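Local coordinates for lipoprotein, putative (Bacillus anthracis, PDB 4O4A) that is of unknown function but, as a putative lipoprotein of a family not yet characterised, may be held at the cell surface and bind lipid, at residues Asp29-Ile34 and Phe60-Phe65; Glu39-Val44 and Asn123-Arg128; Val44-Pro49 and Ala71-Lys76. All blocks are in the same frame, centred on the assembly; numbering follows the deposited sequence.

Contact 1: residues Asp29-Ile34 and Phe60-Phe65; sequences DTIYLI and FSVVTF
Ile31 of strand 30-35 and Phe60 of strand 60-64 meet at about a right angle, Ile31 CG1 lying 3.6 Å from Phe60 CD2 and Ile31 CD1 resting near Phe60 CB. Further along the same face, Leu33 CD1 reaches Val62 CG1 at 3.6 Å and touches Thr64 OG1. On the other face Tyr32 runs alongside Val63, with Tyr32 CD1 3.8 Å from Val63 CB. Thr30 CG2 sits 3.5 Å above one face of the Tyr32 ring, near its rim, and touches Val63 CG2; a chi1 of -57° sets the methyl opposite the backbone N and leaves the hydroxyl to bond Thr28 O. Phe65 CE2 lies 3.9 Å from Tyr32 CD1, the side chains set obliquely, while Val63 CG1 lies above one face of the Phe65 ring, toward its rim.

The two strands are parallel neighbours in a mixed five-stranded sheet, where strand 30-35 is also flanked by strand 86-90.

Backbone bonds join them in the regular parallel pattern. Ile31 N gives to Ser61 O and Val63 N to Ile31 O, both at 2.8 Å, and Leu33 N follows to Val63 O. Ser61 N to Asp29 O and Phe65 N to Leu33 O close the two ends.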
ATOM      1  N   ASP B  29      33.307 -23.697  -6.702  1.00 46.25           N
ATOM      2  CA  ASP B  29      33.816 -23.840  -5.356  1.00 44.30           C
ATOM      3  C   ASP B  29      33.540 -22.670  -4.433  1.00 43.69           C
ATOM      4  O   ASP B  29      34.480 -22.010  -3.981  1.00 45.52           O
ATOM      5  CB  ASP B  29      35.324 -24.025  -5.441  1.00 48.01           C
ATOM      6  CG  ASP B  29      35.716 -25.200  -6.266  1.00 52.66           C
ATOM      7  OD1 ASP B  29      34.931 -26.171  -6.334  1.00 53.42           O
ATOM      8  OD2 ASP B  29      36.835 -25.172  -6.823  1.00 55.86           O
ATOM      9  N   THR B  30      32.271 -22.383  -4.171  1.00 41.05           N
ATOM     10  CA  THR B  30      31.939 -21.320  -3.233  1.00 39.84           C
ATOM     11  C   THR B  30      30.949 -21.801  -2.170  1.00 39.42           C
ATOM     12  O   THR B  30      29.999 -22.509  -2.468  1.00 35.67           O
ATOM     13  CB  THR B  30      31.368 -20.091  -3.935  1.00 38.15           C
ATOM     14  OG1 THR B  30      32.319 -19.638  -4.893  1.00 38.27           O
ATOM     15  CG2 THR B  30      31.090 -18.970  -2.923  1.00 39.12           C
ATOM     16  N   ILE B  31      31.199 -21.386  -0.934  1.00 39.50           N
ATOM     17  CA  ILE B  31      30.353 -21.697   0.193  1.00 39.43           C
ATOM     18  C   ILE B  31      29.731 -20.395   0.645  1.00 40.43           C
ATOM     19  O   ILE B  31      30.448 -19.418   0.873  1.00 45.50           O
ATOM     20  CB  ILE B  31      31.168 -22.263   1.362  1.00 40.24           C
ATOM     21  CG1 ILE B  31      31.618 -23.679   1.041  1.00 41.61           C
ATOM     22  CG2 ILE B  31      30.336 -22.290   2.631  1.00 40.73           C
ATOM     23  CD1 ILE B  31      32.517 -24.290   2.095  1.00 41.48           C
ATOM     24  N   TYR B  32      28.410 -20.372   0.762  1.00 36.87           N
ATOM     25  CA  TYR B  32      27.714 -19.177   1.201  1.00 36.81           C
ATOM     26  C   TYR B  32      27.174 -19.408   2.594  1.00 36.07           C
ATOM     27  O   TYR B  32      26.455 -20.366   2.821  1.00 34.38           O
ATOM     28  CB  TYR B  32      26.563 -18.841   0.255  1.00 34.54           C
ATOM     29  CG  TYR B  32      27.010 -18.500  -1.139  1.00 34.80           C
ATOM     30  CD1 TYR B  32      27.313 -17.192  -1.488  1.00 38.15           C
ATOM     31  CD2 TYR B  32      27.149 -19.484  -2.112  1.00 34.63           C
ATOM     32  CE1 TYR B  32      27.722 -16.876  -2.779  1.00 38.67           C
ATOM     33  CE2 TYR B  32      27.570 -19.186  -3.399  1.00 35.30           C
ATOM     34  CZ  TYR B  32      27.850 -17.882  -3.728  1.00 37.26           C
ATOM     35  OH  TYR B  32      28.255 -17.580  -5.000  1.00 37.78           O
ATOM     36  N   LEU B  33      27.527 -18.523   3.520  1.00 36.26           N
ATOM     37  CA  LEU B  33      27.049 -18.611   4.889  1.00 36.98           C
ATOM     38  C   LEU B  33      26.048 -17.500   5.129  1.00 39.02           C
ATOM     39  O   LEU B  33      26.394 -16.322   5.076  1.00 43.02           O
ATOM     40  CB  LEU B  33      28.207 -18.474   5.856  1.00 38.26           C
ATOM     41  CG  LEU B  33      29.336 -19.467   5.613  1.00 38.56           C
ATOM     42  CD1 LEU B  33      30.448 -19.253   6.623  1.00 40.17           C
ATOM     43  CD2 LEU B  33      28.834 -20.899   5.682  1.00 38.72           C
ATOM     44  N   ILE B  34      24.799 -17.881   5.361  1.00 40.46           N
ATOM     45  CA  ILE B  34      23.736 -16.934   5.596  1.00 43.47           C
ATOM     46  C   ILE B  34      23.308 -16.948   7.071  1.00 45.50           C
ATOM     47  O   ILE B  34      23.134 -18.007   7.665  1.00 48.92           O
ATOM     48  CB  ILE B  34      22.466 -17.287   4.769  1.00 43.12           C
ATOM     49  CG1 ILE B  34      22.704 -17.206   3.265  1.00 42.36           C
ATOM     50  CG2 ILE B  34      21.339 -16.330   5.101  1.00 47.64           C
ATOM     51  CD1 ILE B  34      23.412 -18.388   2.675  1.00 46.11           C
ATOM     52  N   PHE B  60      37.173 -24.495  -1.430  1.00 47.82           N
ATOM     53  CA  PHE B  60      36.076 -23.532  -1.511  1.00 42.40           C
ATOM     54  C   PHE B  60      36.389 -22.147  -0.984  1.00 43.60           C
ATOM     55  O   PHE B  60      37.154 -22.007  -0.041  1.00 42.19           O
ATOM     56  CB  PHE B  60      34.912 -24.046  -0.702  1.00 39.88           C
ATOM     57  CG  PHE B  60      34.276 -25.272  -1.262  1.00 37.02           C
ATOM     58  CD1 PHE B  60      34.850 -26.509  -1.077  1.00 37.06           C
ATOM     59  CD2 PHE B  60      33.072 -25.186  -1.935  1.00 35.58           C
ATOM     60  CE1 PHE B  60      34.244 -27.651  -1.575  1.00 37.86           C
ATOM     61  CE2 PHE B  60      32.461 -26.321  -2.442  1.00 35.90           C
ATOM     62  CZ  PHE B  60      33.053 -27.553  -2.262  1.00 37.21           C
ATOM     63  N   SER B  61      35.775 -21.133  -1.597  1.00 43.16           N
ATOM     64  CA  SER B  61      35.900 -19.754  -1.141  1.00 45.15           C
ATOM     65  C   SER B  61      34.700 -19.587  -0.253  1.00 41.11           C
ATOM     66  O   SER B  61      33.655 -20.174  -0.515  1.00 39.86           O
ATOM     67  CB  SER B  61      35.838 -18.757  -2.296  1.00 49.41           C
ATOM     68  OG  SER B  61      36.901 -18.950  -3.204  1.00 52.41           O
ATOM     69  N   VAL B  62      34.823 -18.800   0.799  1.00 41.34           N
ATOM     70  CA  VAL B  62      33.719 -18.676   1.748  1.00 40.43           C
ATOM     71  C   VAL B  62      33.165 -17.276   1.814  1.00 37.85           C
ATOM     72  O   VAL B  62      33.868 -16.355   2.186  1.00 36.96           O
ATOM     73  CB  VAL B  62      34.160 -19.079   3.166  1.00 41.95           C
ATOM     74  CG1 VAL B  62      32.971 -19.089   4.116  1.00 41.02           C
ATOM     75  CG2 VAL B  62      34.809 -20.447   3.151  1.00 43.73           C
ATOM     76  N   VAL B  63      31.891 -17.141   1.465  1.00 37.22           N
ATOM     77  CA  VAL B  63      31.204 -15.872   1.522  1.00 38.39           C
ATOM     78  C   VAL B  63      30.363 -15.863   2.770  1.00 40.32           C
ATOM     79  O   VAL B  63      29.499 -16.713   2.940  1.00 41.71           O
ATOM     80  CB  VAL B  63      30.287 -15.647   0.314  1.00 39.06           C
ATOM     81  CG1 VAL B  63      29.445 -14.395   0.518  1.00 43.44           C
ATOM     82  CG2 VAL B  63      31.099 -15.530  -0.962  1.00 39.16           C
ATOM     83  N   THR B  64      30.627 -14.901   3.645  1.00 45.20           N
ATOM     84  CA  THR B  64      29.883 -14.750   4.881  1.00 45.64           C
ATOM     85  C   THR B  64      29.073 -13.494   4.786  1.00 46.49           C
ATOM     86  O   THR B  64      29.625 -12.405   4.669  1.00 53.60           O
ATOM     87  CB  THR B  64      30.806 -14.630   6.093  1.00 47.84           C
ATOM     88  OG1 THR B  64      31.487 -15.870   6.293  1.00 52.25           O
ATOM     89  CG2 THR B  64      30.008 -14.321   7.330  1.00 49.95           C
ATOM     90  N   PHE B  65      27.758 -13.639   4.808  1.00 44.15           N
ATOM     91  CA  PHE B  65      26.893 -12.487   4.726  1.00 43.64           C
ATOM     92  C   PHE B  65      26.741 -11.858   6.084  1.00 44.17           C
ATOM     93  O   PHE B  65      26.716 -12.533   7.096  1.00 46.04           O
ATOM     94  CB  PHE B  65      25.509 -12.860   4.174  1.00 41.04           C
ATOM     95  CG  PHE B  65      25.519 -13.227   2.721  1.00 39.67           C
ATOM     96  CD1 PHE B  65      25.629 -12.242   1.751  1.00 41.04           C
ATOM     97  CD2 PHE B  65      25.416 -14.552   2.317  1.00 39.27           C
ATOM     98  CE1 PHE B  65      25.649 -12.566   0.401  1.00 40.73           C
ATOM     99  CE2 PHE B  65      25.432 -14.889   0.969  1.00 38.19           C
ATOM    100  CZ  PHE B  65      25.549 -13.894   0.010  1.00 38.83           C
TER

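Contact 2: residues Glu39-Val44 and Asn123-Arg128; sequences EGDLIV and NLEVTR
Asp41 and Glu125 extend side by side in the same direction from a non-hydrogen-bonded pair, their carboxylate planes turned 64° apart. Asp41 OD1 and Glu125 OE1 come within 4.1 Å, a like-charge approach that Arg140 probably eases, since it forms salt bridges with Asp41 OD2 and Glu125 OE2. The extended chain of Glu125, with CG anti to the backbone N (chi1 -175°), passes over the Gly40 carbonyl on its way out, Glu125 CG lying 3.6 Å from Gly40 O. On this face too, Ile43 and Asn123 run alongside each other, Ile43 CG1 being 3.5 Å from Asn123 OD1; the amide nitrogen of Asn123 is bound by Ser108.

The other face is apolar. Leu42 CB and Leu124 CB lie 4.0 Å apart, and Leu42 CD1 slants across to Val126 CG1. That valine methyl sits between the backbone N and the carbonyl carbon of its own residue, chi1 62°, which brings it against Gly40.

Just before strand 40-45, Glu39 lies beside Thr127, which follows strand 117-126. Glu39 OE2 takes weak hydrogen bonds from Thr127 OG1 and Arg128 N, and a further bond from Thr129 OG1; Thr127 OG1 is also hydrogen-bonded with Ala130 N. Glu39 OE1 is 4.3 Å from Arg128 NH1, well out of the guanidinium plane and beyond a salt bridge. A sulfate ion, probably from the crystallisation liquor, is the salt-bridge partner of Arg128 NH2.

Gly40 with Val126 and Leu42 with Leu124 each exchange two backbone bonds, an antiparallel pairing of central strands in a mixed four-stranded sheet.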
ATOM      1  N   GLU B  39      16.152 -13.577   5.692  1.00 44.87           N
ATOM      2  CA  GLU B  39      15.328 -14.021   4.595  1.00 46.00           C
ATOM      3  C   GLU B  39      15.288 -12.881   3.611  1.00 44.02           C
ATOM      4  O   GLU B  39      15.146 -11.729   4.001  1.00 40.54           O
ATOM      5  CB  GLU B  39      13.922 -14.389   5.077  1.00 53.46           C
ATOM      6  CG  GLU B  39      13.064 -15.114   4.040  1.00 62.85           C
ATOM      7  CD  GLU B  39      11.790 -15.725   4.633  1.00 74.86           C
ATOM      8  OE1 GLU B  39      11.371 -15.297   5.735  1.00 76.25           O
ATOM      9  OE2 GLU B  39      11.221 -16.654   4.003  1.00 72.86           O
ATOM     10  N   GLY B  40      15.459 -13.190   2.332  1.00 42.73           N
ATOM     11  CA  GLY B  40      15.375 -12.165   1.325  1.00 39.95           C
ATOM     12  C   GLY B  40      16.533 -12.087   0.373  1.00 38.80           C
ATOM     13  O   GLY B  40      17.221 -13.065   0.126  1.00 41.80           O
ATOM     14  N   ASP B  41      16.734 -10.891  -0.146  1.00 40.04           N
ATOM     15  CA  ASP B  41      17.755 -10.617  -1.131  1.00 38.86           C
ATOM     16  C   ASP B  41      19.143 -10.656  -0.557  1.00 40.85           C
ATOM     17  O   ASP B  41      19.353 -10.236   0.564  1.00 40.62           O
ATOM     18  CB  ASP B  41      17.507  -9.249  -1.722  1.00 39.43           C
ATOM     19  CG  ASP B  41      16.148  -9.146  -2.372  1.00 41.82           C
ATOM     20  OD1 ASP B  41      15.841  -9.994  -3.236  1.00 41.28           O
ATOM     21  OD2 ASP B  41      15.389  -8.221  -2.024  1.00 41.70           O
ATOM     22  N   LEU B  42      20.088 -11.169  -1.347  1.00 40.01           N
ATOM     23  CA  LEU B  42      21.479 -11.270  -0.952  1.00 38.36           C
ATOM     24  C   LEU B  42      22.351 -10.636  -2.023  1.00 38.89           C
ATOM     25  O   LEU B  42      22.108 -10.795  -3.229  1.00 37.59           O
ATOM     26  CB  LEU B  42      21.891 -12.724  -0.783  1.00 36.94           C
ATOM     27  CG  LEU B  42      21.201 -13.489   0.326  1.00 37.35           C
ATOM     28  CD1 LEU B  42      21.526 -14.966   0.223  1.00 37.84           C
ATOM     29  CD2 LEU B  42      21.602 -12.953   1.679  1.00 40.68           C
ATOM     30  N   ILE B  43      23.376  -9.929  -1.583  1.00 38.28           N
ATOM     31  CA  ILE B  43      24.277  -9.295  -2.505  1.00 39.66           C
ATOM     32  C   ILE B  43      25.720  -9.511  -2.089  1.00 39.28           C
ATOM     33  O   ILE B  43      26.078  -9.369  -0.922  1.00 35.92           O
ATOM     34  CB  ILE B  43      24.009  -7.789  -2.602  1.00 41.98           C
ATOM     35  CG1 ILE B  43      22.557  -7.527  -3.017  1.00 43.49           C
ATOM     36  CG2 ILE B  43      24.963  -7.159  -3.593  1.00 42.28           C
ATOM     37  CD1 ILE B  43      22.174  -6.063  -3.143  1.00 45.28           C
ATOM     38  N   VAL B  44      26.538  -9.869  -3.073  1.00 39.23           N
ATOM     39  CA  VAL B  44      27.960 -10.044  -2.869  1.00 39.53           C
ATOM     40  C   VAL B  44      28.629  -9.082  -3.813  1.00 39.17           C
ATOM     41  O   VAL B  44      28.295  -9.053  -5.004  1.00 45.01           O
ATOM     42  CB  VAL B  44      28.433 -11.454  -3.227  1.00 40.20           C
ATOM     43  CG1 VAL B  44      29.923 -11.581  -2.946  1.00 42.14           C
ATOM     44  CG2 VAL B  44      27.675 -12.491  -2.426  1.00 38.18           C
ATOM     45  N   ASN B 123      23.668 -11.241  -7.325  1.00 37.69           N
ATOM     46  CA  ASN B 123      22.388 -11.123  -6.662  1.00 37.94           C
ATOM     47  C   ASN B 123      21.792 -12.480  -6.446  1.00 38.59           C
ATOM     48  O   ASN B 123      21.583 -13.238  -7.397  1.00 44.71           O
ATOM     49  CB  ASN B 123      21.433 -10.295  -7.499  1.00 40.56           C
ATOM     50  CG  ASN B 123      21.700  -8.830  -7.397  1.00 45.48           C
ATOM     51  OD1 ASN B 123      21.598  -8.266  -6.321  1.00 48.75           O
ATOM     52  ND2 ASN B 123      22.000  -8.186  -8.528  1.00 50.25           N
ATOM     53  N   LEU B 124      21.552 -12.810  -5.190  1.00 40.00           N
ATOM     54  CA  LEU B 124      20.926 -14.057  -4.842  1.00 40.83           C
ATOM     55  C   LEU B 124      19.794 -13.747  -3.911  1.00 38.42           C
ATOM     56  O   LEU B 124      19.656 -12.641  -3.425  1.00 34.13           O
ATOM     57  CB  LEU B 124      21.872 -15.000  -4.120  1.00 41.79           C
ATOM     58  CG  LEU B 124      23.091 -15.505  -4.868  1.00 47.39           C
ATOM     59  CD1 LEU B 124      24.216 -14.525  -4.622  1.00 51.95           C
ATOM     60  CD2 LEU B 124      23.498 -16.880  -4.363  1.00 48.85           C
ATOM     61  N   GLU B 125      19.002 -14.761  -3.636  1.00 35.70           N
ATOM     62  CA  GLU B 125      17.873 -14.607  -2.778  1.00 35.77           C
ATOM     63  C   GLU B 125      17.713 -15.894  -2.021  1.00 35.84           C
ATOM     64  O   GLU B 125      17.888 -16.985  -2.578  1.00 37.60           O
ATOM     65  CB  GLU B 125      16.656 -14.309  -3.632  1.00 36.18           C
ATOM     66  CG  GLU B 125      15.404 -14.002  -2.860  1.00 39.19           C
ATOM     67  CD  GLU B 125      14.216 -13.710  -3.754  1.00 43.20           C
ATOM     68  OE1 GLU B 125      14.398 -13.445  -4.960  1.00 44.34           O
ATOM     69  OE2 GLU B 125      13.082 -13.752  -3.236  1.00 47.50           O
ATOM     70  N   VAL B 126      17.365 -15.782  -0.751  1.00 35.98           N
ATOM     71  CA  VAL B 126      17.188 -16.960   0.078  1.00 35.49           C
ATOM     72  C   VAL B 126      15.822 -16.932   0.708  1.00 39.21           C
ATOM     73  O   VAL B 126      15.239 -15.850   0.923  1.00 39.98           O
ATOM     74  CB  VAL B 126      18.253 -17.018   1.190  1.00 33.80           C
ATOM     75  CG1 VAL B 126      18.145 -15.817   2.127  1.00 34.84           C
ATOM     76  CG2 VAL B 126      18.144 -18.299   1.986  1.00 32.88           C
ATOM     77  N   THR B 127      15.322 -18.123   1.022  1.00 42.43           N
ATOM     78  CA  THR B 127      14.047 -18.273   1.717  1.00 46.92           C
ATOM     79  C   THR B 127      14.157 -19.390   2.747  1.00 54.67           C
ATOM     80  O   THR B 127      15.007 -20.296   2.631  1.00 55.44           O
ATOM     81  CB  THR B 127      12.893 -18.616   0.754  1.00 45.13           C
ATOM     82  OG1 THR B 127      11.662 -18.695   1.463  1.00 44.54           O
ATOM     83  CG2 THR B 127      13.133 -19.940   0.061  1.00 46.10           C
ATOM     84  N   ARG B 128      13.315 -19.296   3.772  1.00 62.03           N
ATOM     85  CA  ARG B 128      13.200 -20.331   4.800  1.00 61.35           C
ATOM     86  C   ARG B 128      11.785 -20.887   4.689  1.00 63.98           C
ATOM     87  O   ARG B 128      11.542 -22.077   4.858  1.00 70.81           O
ATOM     88  CB  ARG B 128      13.384 -19.719   6.162  1.00 67.15           C
ATOM     89  CG  ARG B 128      14.665 -18.908   6.287  1.00 69.58           C
ATOM     90  CD  ARG B 128      14.596 -17.879   7.417  1.00 74.39           C
ATOM     91  NE  ARG B 128      13.973 -18.379   8.638  1.00 78.76           N
ATOM     92  CZ  ARG B 128      13.462 -17.569   9.561  1.00 78.85           C
ATOM     93  NH1 ARG B 128      13.462 -16.257   9.365  1.00 79.98           N
ATOM     94  NH2 ARG B 128      12.914 -18.063  10.656  1.00 82.21           N
TER

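Contact 3: residues Val44-Pro49 and Ala71-Lys76; sequences VVYNVP and AVTSTK
A parallel strand pair runs out here into two adjoining loops, with an ST turn at Thr73 shaping one of them. In the regular part Val45 N gives to Ala71 O at 2.9 Å and Thr73 N to Val45 O at 3.0 Å. Past the strands the pattern changes: Val48 N bonds to Thr73 O, and Asn47 N reaches Thr75 O at 2.9 Å from above the carbonyl plane, 38° out of it. Thr75 O also lies at the edge of the Tyr46 ring, in its plane.

Thr73 OG1, swung opposite its own N (chi1 -178°), accepts from Thr75 N at 3.0 Å to close the ST turn and also bonds to Glu52 O. The same torsion leaves Thr73 CG2 between the backbone N and the carbonyl carbon, 3.6 Å from Tyr46 CD2. Val48 and Val72 cross at about a right angle, with Val48 CG1 3.6 Å from Val72 CG1.

Strand 117-126 flanks strand 40-45 and sends Phe119 against Val45 and Val48, while Glu118 O bonds Asn47 ND2 and Trp117 NE1 bonds the backbone Asn47 O. Helix 149-166 covers Val45, Val48 and Val72 through Leu157, Ile161 and Tyr165.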
ATOM      1  N   VAL B  44      26.538  -9.869  -3.073  1.00 39.23           N
ATOM      2  CA  VAL B  44      27.960 -10.044  -2.869  1.00 39.53           C
ATOM      3  C   VAL B  44      28.629  -9.082  -3.813  1.00 39.17           C
ATOM      4  O   VAL B  44      28.295  -9.053  -5.004  1.00 45.01           O
ATOM      5  CB  VAL B  44      28.433 -11.454  -3.227  1.00 40.20           C
ATOM      6  CG1 VAL B  44      29.923 -11.581  -2.946  1.00 42.14           C
ATOM      7  CG2 VAL B  44      27.675 -12.491  -2.426  1.00 38.18           C
ATOM      8  N   VAL B  45      29.541  -8.272  -3.309  1.00 38.34           N
ATOM      9  CA  VAL B  45      30.242  -7.324  -4.170  1.00 39.83           C
ATOM     10  C   VAL B  45      31.719  -7.614  -4.087  1.00 41.06           C
ATOM     11  O   VAL B  45      32.281  -7.692  -2.998  1.00 41.83           O
ATOM     12  CB  VAL B  45      29.983  -5.876  -3.775  1.00 40.92           C
ATOM     13  CG1 VAL B  45      30.709  -4.936  -4.737  1.00 43.04           C
ATOM     14  CG2 VAL B  45      28.496  -5.587  -3.779  1.00 40.82           C
ATOM     15  N   TYR B  46      32.337  -7.775  -5.245  1.00 41.34           N
ATOM     16  CA  TYR B  46      33.746  -8.113  -5.320  1.00 42.81           C
ATOM     17  C   TYR B  46      34.623  -6.928  -5.695  1.00 45.66           C
ATOM     18  O   TYR B  46      34.141  -5.843  -6.042  1.00 45.14           O
ATOM     19  CB  TYR B  46      33.944  -9.215  -6.367  1.00 42.64           C
ATOM     20  CG  TYR B  46      33.305 -10.544  -6.010  1.00 40.93           C
ATOM     21  CD1 TYR B  46      31.956 -10.762  -6.225  1.00 40.68           C
ATOM     22  CD2 TYR B  46      34.066 -11.581  -5.488  1.00 40.00           C
ATOM     23  CE1 TYR B  46      31.374 -11.974  -5.903  1.00 39.33           C
ATOM     24  CE2 TYR B  46      33.501 -12.795  -5.166  1.00 40.70           C
ATOM     25  CZ  TYR B  46      32.148 -12.984  -5.376  1.00 40.45           C
ATOM     26  OH  TYR B  46      31.585 -14.202  -5.077  1.00 39.69           O
ATOM     27  N   ASN B  47      35.926  -7.163  -5.604  1.00 46.51           N
ATOM     28  CA  ASN B  47      36.926  -6.187  -5.965  1.00 48.35           C
ATOM     29  C   ASN B  47      36.789  -4.876  -5.199  1.00 50.47           C
ATOM     30  O   ASN B  47      37.056  -3.814  -5.731  1.00 51.89           O
ATOM     31  CB  ASN B  47      36.866  -5.930  -7.464  1.00 47.77           C
ATOM     32  CG  ASN B  47      38.101  -5.246  -7.977  1.00 49.88           C
ATOM     33  OD1 ASN B  47      39.211  -5.504  -7.508  1.00 50.15           O
ATOM     34  ND2 ASN B  47      37.924  -4.377  -8.951  1.00 51.35           N
ATOM     35  N   VAL B  48      36.387  -4.966  -3.939  1.00 50.60           N
ATOM     36  CA  VAL B  48      36.263  -3.793  -3.087  1.00 53.58           C
ATOM     37  C   VAL B  48      37.562  -3.661  -2.296  1.00 56.88           C
ATOM     38  O   VAL B  48      37.836  -4.469  -1.406  1.00 58.36           O
ATOM     39  CB  VAL B  48      35.093  -3.937  -2.115  1.00 52.34           C
ATOM     40  CG1 VAL B  48      34.985  -2.717  -1.210  1.00 54.32           C
ATOM     41  CG2 VAL B  48      33.803  -4.144  -2.888  1.00 50.80           C
ATOM     42  N   PRO B  49      38.363  -2.641  -2.602  1.00 60.26           N
ATOM     43  CA  PRO B  49      39.637  -2.500  -1.904  1.00 64.66           C
ATOM     44  C   PRO B  49      39.454  -2.156  -0.433  1.00 64.81           C
ATOM     45  O   PRO B  49      38.574  -1.370  -0.086  1.00 63.90           O
ATOM     46  CB  PRO B  49      40.321  -1.349  -2.646  1.00 67.84           C
ATOM     47  CG  PRO B  49      39.192  -0.536  -3.193  1.00 68.21           C
ATOM     48  CD  PRO B  49      38.080  -1.499  -3.485  1.00 63.54           C
ATOM     49  N   ALA B  71      27.514  -8.822   1.505  1.00 38.05           N
ATOM     50  CA  ALA B  71      28.875  -9.324   1.651  1.00 38.83           C
ATOM     51  C   ALA B  71      29.761  -8.542   0.729  1.00 40.00           C
ATOM     52  O   ALA B  71      29.481  -8.413  -0.452  1.00 41.62           O
ATOM     53  CB  ALA B  71      28.956 -10.792   1.331  1.00 38.06           C
ATOM     54  N   VAL B  72      30.828  -8.002   1.290  1.00 43.12           N
ATOM     55  CA  VAL B  72      31.757  -7.167   0.570  1.00 44.73           C
ATOM     56  C   VAL B  72      33.125  -7.794   0.657  1.00 44.51           C
ATOM     57  O   VAL B  72      33.544  -8.162   1.733  1.00 48.39           O
ATOM     58  CB  VAL B  72      31.802  -5.806   1.257  1.00 47.41           C
ATOM     59  CG1 VAL B  72      32.860  -4.912   0.650  1.00 51.07           C
ATOM     60  CG2 VAL B  72      30.435  -5.141   1.186  1.00 47.77           C
ATOM     61  N   THR B  73      33.822  -7.933  -0.462  1.00 45.07           N
ATOM     62  CA  THR B  73      35.155  -8.531  -0.432  1.00 47.22           C
ATOM     63  C   THR B  73      36.102  -7.909  -1.425  1.00 50.87           C
ATOM     64  O   THR B  73      35.686  -7.346  -2.439  1.00 51.97           O
ATOM     65  CB  THR B  73      35.129 -10.049  -0.727  1.00 47.35           C
ATOM     66  OG1 THR B  73      36.459 -10.590  -0.637  1.00 45.66           O
ATOM     67  CG2 THR B  73      34.566 -10.318  -2.117  1.00 48.07           C
ATOM     68  N   SER B  74      37.389  -8.039  -1.116  1.00 53.56           N
ATOM     69  CA  SER B  74      38.459  -7.547  -1.965  1.00 53.18           C
ATOM     70  C   SER B  74      38.888  -8.618  -2.968  1.00 52.97           C
ATOM     71  O   SER B  74      39.755  -8.375  -3.787  1.00 57.22           O
ATOM     72  CB  SER B  74      39.639  -7.099  -1.125  1.00 55.72           C
ATOM     73  OG  SER B  74      40.070  -8.123  -0.247  1.00 54.99           O
ATOM     74  N   THR B  75      38.300  -9.812  -2.898  1.00 49.43           N
ATOM     75  CA  THR B  75      38.608 -10.855  -3.863  1.00 48.74           C
ATOM     76  C   THR B  75      38.232 -10.291  -5.228  1.00 49.19           C
ATOM     77  O   THR B  75      37.147  -9.770  -5.382  1.00 45.78           O
ATOM     78  CB  THR B  75      37.838 -12.148  -3.551  1.00 46.55           C
ATOM     79  OG1 THR B  75      38.283 -12.670  -2.287  1.00 45.81           O
ATOM     80  CG2 THR B  75      38.061 -13.189  -4.632  1.00 45.88           C
ATOM     81  N   LYS B  76      39.144 -10.379  -6.199  1.00 52.91           N
ATOM     82  CA  LYS B  76      38.915  -9.779  -7.524  1.00 55.61           C
ATOM     83  C   LYS B  76      37.587 -10.107  -8.178  1.00 50.79           C
ATOM     84  O   LYS B  76      36.892  -9.215  -8.627  1.00 52.14           O
ATOM     85  CB  LYS B  76      40.107  -9.973  -8.495  1.00 63.17           C
ATOM     86  CG  LYS B  76      41.243  -8.988  -8.193  1.00 71.96           C
ATOM     87  CD  LYS B  76      42.312  -8.807  -9.276  1.00 80.91           C
ATOM     88  CE  LYS B  76      43.052 -10.094  -9.650  1.00 84.15           C
ATOM     89  NZ  LYS B  76      44.070  -9.863 -10.719  1.00 86.57           N
TER

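Overall arrangement
Contacts 2 and 3 belong to one four-stranded sheet and share Val44; strand 40-45 lies between strands 117-126 and 70-72, and Ala71 N probably bonds to Ile43 O at 2.9 Å. Their centres are about 17 Å apart. Contact 1 belongs to the other, five-stranded sheet, its centre about 13 Å from those of contacts 2 and 3. Phe65 bridges the two sheets: Phe65 CE1 packs 3.5 Å from Val44 CG2, and Phe65 CD1 lies 3.7 Å from Ala71 CB, with Val63 CG1 adding to the seam. Along the chain contact 1 alternates with each of the others, whereas contact 3 is nested within the loop closed by contact 2.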